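Local coordinates for protein adenosyl-chloride synthase (Thermotoga maritima, PDB 2ZBV) that binds adenosine between the subunits of a trimer and probably splits S-adenosyl-L-methionine with water or halide, at residues 218-223 with 239-244; 208-213 with 250-255. All blocks are in the same frame, centred on the assembly; numbering follows the deposited sequence.

Interaction 1 (218-223 with 239-244). With ADN (adenosine), chain F.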
loop_
_atom_site.group_PDB
_atom_site.type_symbol
_atom_site.label_atom_id
_atom_site.label_comp_id
_atom_site.label_asym_id
_atom_site.label_seq_id
_atom_site.Cartn_x
_atom_site.Cartn_y
_atom_site.Cartn_z
ATOM N N LYS A 218 14.897 8.217 25.387
ATOM C CA LYS A 218 15.101 7.021 24.587
ATOM C C LYS A 218 13.808 6.576 23.917
ATOM O O LYS A 218 13.788 6.284 22.719
ATOM C CB LYS A 218 15.619 5.883 25.468
ATOM C CG LYS A 218 16.988 6.124 26.079
ATOM C CD LYS A 218 17.387 4.952 26.964
ATOM C CE LYS A 218 18.763 5.154 27.582
ATOM N NZ LYS A 218 19.103 4.033 28.510
ATOM N N ALA A 219 12.728 6.534 24.694
ATOM C CA ALA A 219 11.433 6.088 24.186
ATOM C C ALA A 219 10.341 7.145 24.319
ATOM O O ALA A 219 10.395 8.001 25.205
ATOM C CB ALA A 219 11.009 4.810 24.914
ATOM N N PHE A 220 9.345 7.070 23.441
ATOM C CA PHE A 220 8.233 8.017 23.451
ATOM C C PHE A 220 7.575 8.041 24.832
ATOM O O PHE A 220 7.247 9.109 25.368
ATOM C CB PHE A 220 7.183 7.615 22.407
ATOM C CG PHE A 220 7.743 7.416 21.026
ATOM C CD1 PHE A 220 8.175 8.502 20.268
ATOM C CD2 PHE A 220 7.845 6.132 20.483
ATOM C CE1 PHE A 220 8.701 8.320 18.987
ATOM C CE2 PHE A 220 8.367 5.938 19.207
ATOM C CZ PHE A 220 8.797 7.036 18.455
ATOM N N GLY A 221 7.394 6.854 25.404
ATOM C CA GLY A 221 6.755 6.744 26.702
ATOM C C GLY A 221 7.572 7.243 27.881
ATOM O O GLY A 221 7.126 7.130 29.021
ATOM N N ASP A 222 8.759 7.786 27.622
ATOM C CA ASP A 222 9.604 8.290 28.703
ATOM C C ASP A 222 9.185 9.679 29.164
ATOM O O ASP A 222 9.741 10.220 30.122
ATOM C CB ASP A 222 11.074 8.306 28.287
ATOM C CG ASP A 222 11.643 6.914 28.140
ATOM O OD1 ASP A 222 11.104 5.987 28.784
ATOM O OD2 ASP A 222 12.628 6.746 27.396
ATOM N N VAL A 223 8.214 10.256 28.466
ATOM C CA VAL A 223 7.691 11.563 28.825
ATOM C C VAL A 223 6.189 11.387 28.915
ATOM O O VAL A 223 5.651 10.376 28.454
ATOM C CB VAL A 223 8.039 12.646 27.772
ATOM C CG1 VAL A 223 9.552 12.785 27.659
ATOM C CG2 VAL A 223 7.422 12.298 26.418
ATOM N N GLU A 239 15.646 12.835 15.984
ATOM C CA GLU A 239 14.238 13.007 15.655
ATOM C C GLU A 239 13.496 13.692 16.799
ATOM O O GLU A 239 13.834 13.512 17.975
ATOM C CB GLU A 239 13.609 11.636 15.374
ATOM C CG GLU A 239 12.111 11.648 15.068
ATOM C CD GLU A 239 11.590 10.258 14.710
ATOM O OE1 GLU A 239 11.412 9.423 15.622
ATOM O OE2 GLU A 239 11.375 9.996 13.510
ATOM N N ILE A 240 12.500 14.501 16.451
ATOM C CA ILE A 240 11.692 15.175 17.457
ATOM C C ILE A 240 10.314 14.540 17.379
ATOM O O ILE A 240 9.728 14.446 16.301
ATOM C CB ILE A 240 11.558 16.698 17.194
ATOM C CG1 ILE A 240 12.927 17.372 17.276
ATOM C CG2 ILE A 240 10.625 17.330 18.227
ATOM C CD1 ILE A 240 13.589 17.550 15.935
ATOM N N ALA A 241 9.805 14.091 18.520
ATOM C CA ALA A 241 8.489 13.464 18.558
ATOM C C ALA A 241 7.660 13.984 19.721
ATOM O O ALA A 241 8.187 14.596 20.646
ATOM C CB ALA A 241 8.637 11.952 18.680
ATOM N N VAL A 242 6.355 13.760 19.644
ATOM C CA VAL A 242 5.438 14.131 20.717
ATOM C C VAL A 242 4.865 12.784 21.129
ATOM O O VAL A 242 4.334 12.049 20.291
ATOM C CB VAL A 242 4.286 15.051 20.222
ATOM C CG1 VAL A 242 3.213 15.179 21.294
ATOM C CG2 VAL A 242 4.836 16.434 19.871
ATOM N N ASN A 243 4.994 12.442 22.404
ATOM C CA ASN A 243 4.484 11.169 22.879
ATOM C C ASN A 243 2.985 11.051 22.640
ATOM O O ASN A 243 2.194 11.816 23.191
ATOM C CB ASN A 243 4.800 10.989 24.363
ATOM C CG ASN A 243 4.285 9.680 24.898
ATOM O OD1 ASN A 243 4.222 8.695 24.168
ATOM N ND2 ASN A 243 3.921 9.654 26.175
ATOM N N LEU A 244 2.604 10.090 21.804
ATOM C CA LEU A 244 1.200 9.864 21.474
ATOM C C LEU A 244 0.588 11.088 20.805
ATOM O O LEU A 244 -0.617 11.329 20.903
ATOM C CB LEU A 244 0.409 9.488 22.734
ATOM C CG LEU A 244 0.667 8.062 23.252
ATOM C CD1 LEU A 244 0.131 7.886 24.676
ATOM C CD2 LEU A 244 0.018 7.069 22.303
HETATM O "O5'" ADN F . 8.181 1.029 16.865
HETATM C "C5'" ADN F . 6.996 1.174 16.093
HETATM C "C4'" ADN F . 5.895 1.711 16.998
HETATM O "O4'" ADN F . 6.235 3.020 17.522
HETATM C "C3'" ADN F . 4.554 1.885 16.253
HETATM O "O3'" ADN F . 3.765 0.713 16.378
HETATM C "C2'" ADN F . 3.927 3.148 16.910
HETATM O "O2'" ADN F . 2.668 2.853 17.545
HETATM C "C1'" ADN F . 4.979 3.638 17.914
HETATM N N9 ADN F . 5.111 5.102 17.848
HETATM C C8 ADN F . 5.597 5.826 16.785
HETATM N N7 ADN F . 5.571 7.094 17.058
HETATM C C5 ADN F . 5.073 7.278 18.300
HETATM C C6 ADN F . 4.808 8.415 19.123
HETATM N N6 ADN F . 5.077 9.686 18.664
HETATM N N1 ADN F . 4.290 8.220 20.355
HETATM C C2 ADN F . 4.024 6.991 20.816
HETATM N N3 ADN F . 4.256 5.902 20.075
HETATM C C4 ADN F . 4.773 6.000 18.830
#
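Adenine lies flat against one face of the Phe220 ring, with its C5 stacked over the ring centre 3.5 Å above the plane, while the backbone of 239-244 reads its Watson-Crick edge. ADN N6 donates to Val242 O at 3.0 Å along an almost straight line (174°), and Leu244 N donates to ADN N1 at 2.9 Å. Phenylalanine suits the stacking place because its broad apolar face matches the purine without competing for those polar atoms. Its CG stands anti to the carbonyl carbon (chi1 -53°), which carries the ring from the short 3-10 turn 220-222 to the base. At the ring edge, in plane, the Ala241 CB touches Phe220 CE1 at 3.6 Å; a small methyl lets the ring settle close to strand 237-242. Asn243, CG anti to its own backbone N (chi1 180°), reaches toward the turn: its CG lies 3.1 Å from Phe220 O, and its CB meets Val223 CG2 at 3.6 Å. The turn is braced from within: Asp222 OD2 receives Ala219 N at 2.7 Å, from above the carboxylate plane. His231 meets Phe220 edge-to-face, and Thr125 of the second subunit packs on Phe220, placing the pocket at a subunit interface. Recognition through N1 as acceptor and N6 as donor is consistent with a preference for adenine over a 6-oxo purine, and would be expected to favour N1 unprotonated.

Interaction 2 (208-213 with 250-255)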
loop_
_atom_site.group_PDB
_atom_site.type_symbol
_atom_site.label_atom_id
_atom_site.label_comp_id
_atom_site.label_asym_id
_atom_site.label_seq_id
_atom_site.Cartn_x
_atom_site.Cartn_y
_atom_site.Cartn_z
ATOM N N GLY A 208 12.194 28.195 12.976
ATOM C CA GLY A 208 11.846 29.538 12.549
ATOM C C GLY A 208 12.012 30.544 13.673
ATOM O O GLY A 208 13.125 30.805 14.126
ATOM N N ARG A 209 10.897 31.102 14.134
ATOM C CA ARG A 209 10.907 32.093 15.207
ATOM C C ARG A 209 10.484 31.505 16.551
ATOM O O ARG A 209 10.486 32.203 17.565
ATOM C CB ARG A 209 9.964 33.245 14.858
ATOM C CG ARG A 209 10.308 33.984 13.570
ATOM C CD ARG A 209 11.552 34.844 13.730
ATOM N NE ARG A 209 11.760 35.716 12.577
ATOM C CZ ARG A 209 12.712 36.643 12.501
ATOM N NH1 ARG A 209 13.551 36.823 13.514
ATOM N NH2 ARG A 209 12.823 37.392 11.412
ATOM N N LYS A 210 10.117 30.227 16.557
ATOM C CA LYS A 210 9.674 29.571 17.779
ATOM C C LYS A 210 10.793 28.812 18.467
ATOM O O LYS A 210 11.769 28.406 17.838
ATOM C CB LYS A 210 8.560 28.569 17.482
ATOM C CG LYS A 210 7.424 29.081 16.635
ATOM C CD LYS A 210 6.488 27.936 16.304
ATOM C CE LYS A 210 5.467 28.340 15.263
ATOM N NZ LYS A 210 4.565 27.208 14.922
ATOM N N GLU A 211 10.627 28.607 19.766
ATOM C CA GLU A 211 11.594 27.855 20.549
ATOM C C GLU A 211 10.828 27.008 21.554
ATOM O O GLU A 211 9.972 27.510 22.286
ATOM C CB GLU A 211 12.565 28.782 21.276
ATOM C CG GLU A 211 13.690 28.033 21.972
ATOM C CD GLU A 211 14.669 28.959 22.668
ATOM O OE1 GLU A 211 14.233 29.718 23.560
ATOM O OE2 GLU A 211 15.874 28.925 22.326
ATOM N N PHE A 212 11.134 25.716 21.568
ATOM C CA PHE A 212 10.481 24.776 22.468
ATOM C C PHE A 212 11.522 24.094 23.330
ATOM O O PHE A 212 12.684 23.969 22.939
ATOM C CB PHE A 212 9.780 23.668 21.683
ATOM C CG PHE A 212 8.774 24.150 20.687
ATOM C CD1 PHE A 212 7.415 24.069 20.964
ATOM C CD2 PHE A 212 9.178 24.638 19.449
ATOM C CE1 PHE A 212 6.472 24.467 20.021
ATOM C CE2 PHE A 212 8.240 25.037 18.499
ATOM C CZ PHE A 212 6.887 24.950 18.788
ATOM N N LYS A 213 11.100 23.648 24.503
ATOM C CA LYS A 213 11.980 22.896 25.376
ATOM C C LYS A 213 11.608 21.441 25.098
ATOM O O LYS A 213 10.433 21.121 24.883
ATOM C CB LYS A 213 11.721 23.218 26.848
ATOM C CG LYS A 213 12.306 24.537 27.325
ATOM C CD LYS A 213 12.345 24.575 28.847
ATOM C CE LYS A 213 12.863 25.908 29.357
ATOM N NZ LYS A 213 11.926 27.009 28.999
ATOM N N VAL A 250 2.699 20.191 16.225
ATOM C CA VAL A 250 3.081 20.991 17.385
ATOM C C VAL A 250 4.147 22.025 17.033
ATOM O O VAL A 250 4.050 23.190 17.422
ATOM C CB VAL A 250 3.604 20.086 18.522
ATOM C CG1 VAL A 250 4.232 20.930 19.627
ATOM C CG2 VAL A 250 2.453 19.256 19.078
ATOM N N LEU A 251 5.160 21.592 16.292
ATOM C CA LEU A 251 6.249 22.470 15.885
ATOM C C LEU A 251 5.832 23.309 14.685
ATOM O O LEU A 251 6.414 24.363 14.420
ATOM C CB LEU A 251 7.481 21.640 15.518
ATOM C CG LEU A 251 8.040 20.716 16.608
ATOM C CD1 LEU A 251 9.189 19.898 16.034
ATOM C CD2 LEU A 251 8.512 21.540 17.801
ATOM N N SER A 252 4.818 22.831 13.970
ATOM C CA SER A 252 4.326 23.507 12.779
ATOM C C SER A 252 5.468 23.550 11.773
ATOM O O SER A 252 5.826 24.611 11.258
ATOM C CB SER A 252 3.864 24.926 13.123
ATOM O OG SER A 252 3.308 25.560 11.985
ATOM N N VAL A 253 6.040 22.381 11.501
ATOM C CA VAL A 253 7.155 22.273 10.578
ATOM C C VAL A 253 6.883 21.290 9.452
ATOM O O VAL A 253 6.019 20.421 9.561
ATOM C CB VAL A 253 8.440 21.827 11.319
ATOM C CG1 VAL A 253 8.272 20.412 11.859
ATOM C CG2 VAL A 253 9.624 21.895 10.390
ATOM N N LYS A 254 7.632 21.440 8.366
ATOM C CA LYS A 254 7.509 20.568 7.208
ATOM C C LYS A 254 8.911 20.212 6.743
ATOM O O LYS A 254 9.889 20.832 7.157
ATOM C CB LYS A 254 6.753 21.278 6.078
ATOM C CG LYS A 254 7.384 22.600 5.657
ATOM C CD LYS A 254 6.567 23.297 4.574
ATOM C CE LYS A 254 7.151 24.665 4.224
ATOM N NZ LYS A 254 7.119 25.611 5.379
ATOM N N GLU A 255 9.005 19.210 5.883
ATOM C CA GLU A 255 10.288 18.780 5.357
ATOM C C GLU A 255 11.015 19.924 4.654
ATOM O O GLU A 255 10.411 20.692 3.909
ATOM C CB GLU A 255 10.077 17.610 4.402
ATOM C CG GLU A 255 9.807 16.308 5.133
ATOM C CD GLU A 255 9.104 15.277 4.273
ATOM O OE1 GLU A 255 9.315 15.287 3.042
ATOM O OE2 GLU A 255 8.354 14.444 4.831
HETATM O O HOH W 1 3.504 25.632 16.647
#
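One face of the Phe212 ring carries the Leu251 CD2 methyl, a CH-pi contact 3.6 Å from the ring centroid and only 16° off the normal, displaced toward the rim on the CD2-CE2 side. The outer tip of the ring comes up to the helix end, with CZ 3.6 Å from Val250 O, and CE1 grazes Val250 CG1. The side chains of Phe212 and Leu251 cross obliquely; the branched leucine offers a methyl that a flat aromatic face receives well. Both also rest on Leu228 of the neighbouring strand 228-232. Alongside, Lys210 runs out extended beyond CG, long enough to bring its ammonium to the last turn of helix 247-251. NZ makes a weak hydrogen bond to Leu251 O at 3.4 Å and lies 3.0 Å from Ser252 CB. A water accepts from NZ at 2.6 Å and donates to Val250 O at 2.6 Å. Ser252, with positive phi, is the C' residue of the Schellman motif that ends the helix. A positive charge beside terminal carbonyls should interact favourably with the helix dipole, so this surface contact pairs apolar packing with a weak, partly water-mediated polar link to the helix end.

Overall arrangement
Both contacts belong to the C-terminal domain and reach the same mixed sheet, their centres 16 Å apart and on one side of the chain's centre. Along the chain the order is 208-213, 218-223, 239-244, 250-255, so interaction 2 spans interaction 1: strand 210-216 leads into the loop of Phe220, and strand 237-242 runs on to helix 247-251. The two meet directly where that helix covers the strand, with Ile240 CG2 3.7 Å from Leu251 CD1. Interaction 1 supplies the adenine-recognising part of a pocket completed by the second subunit, whereas interaction 2 joins helix end to strand at the surface, with Val250 packing against Val242 of the adenosine site.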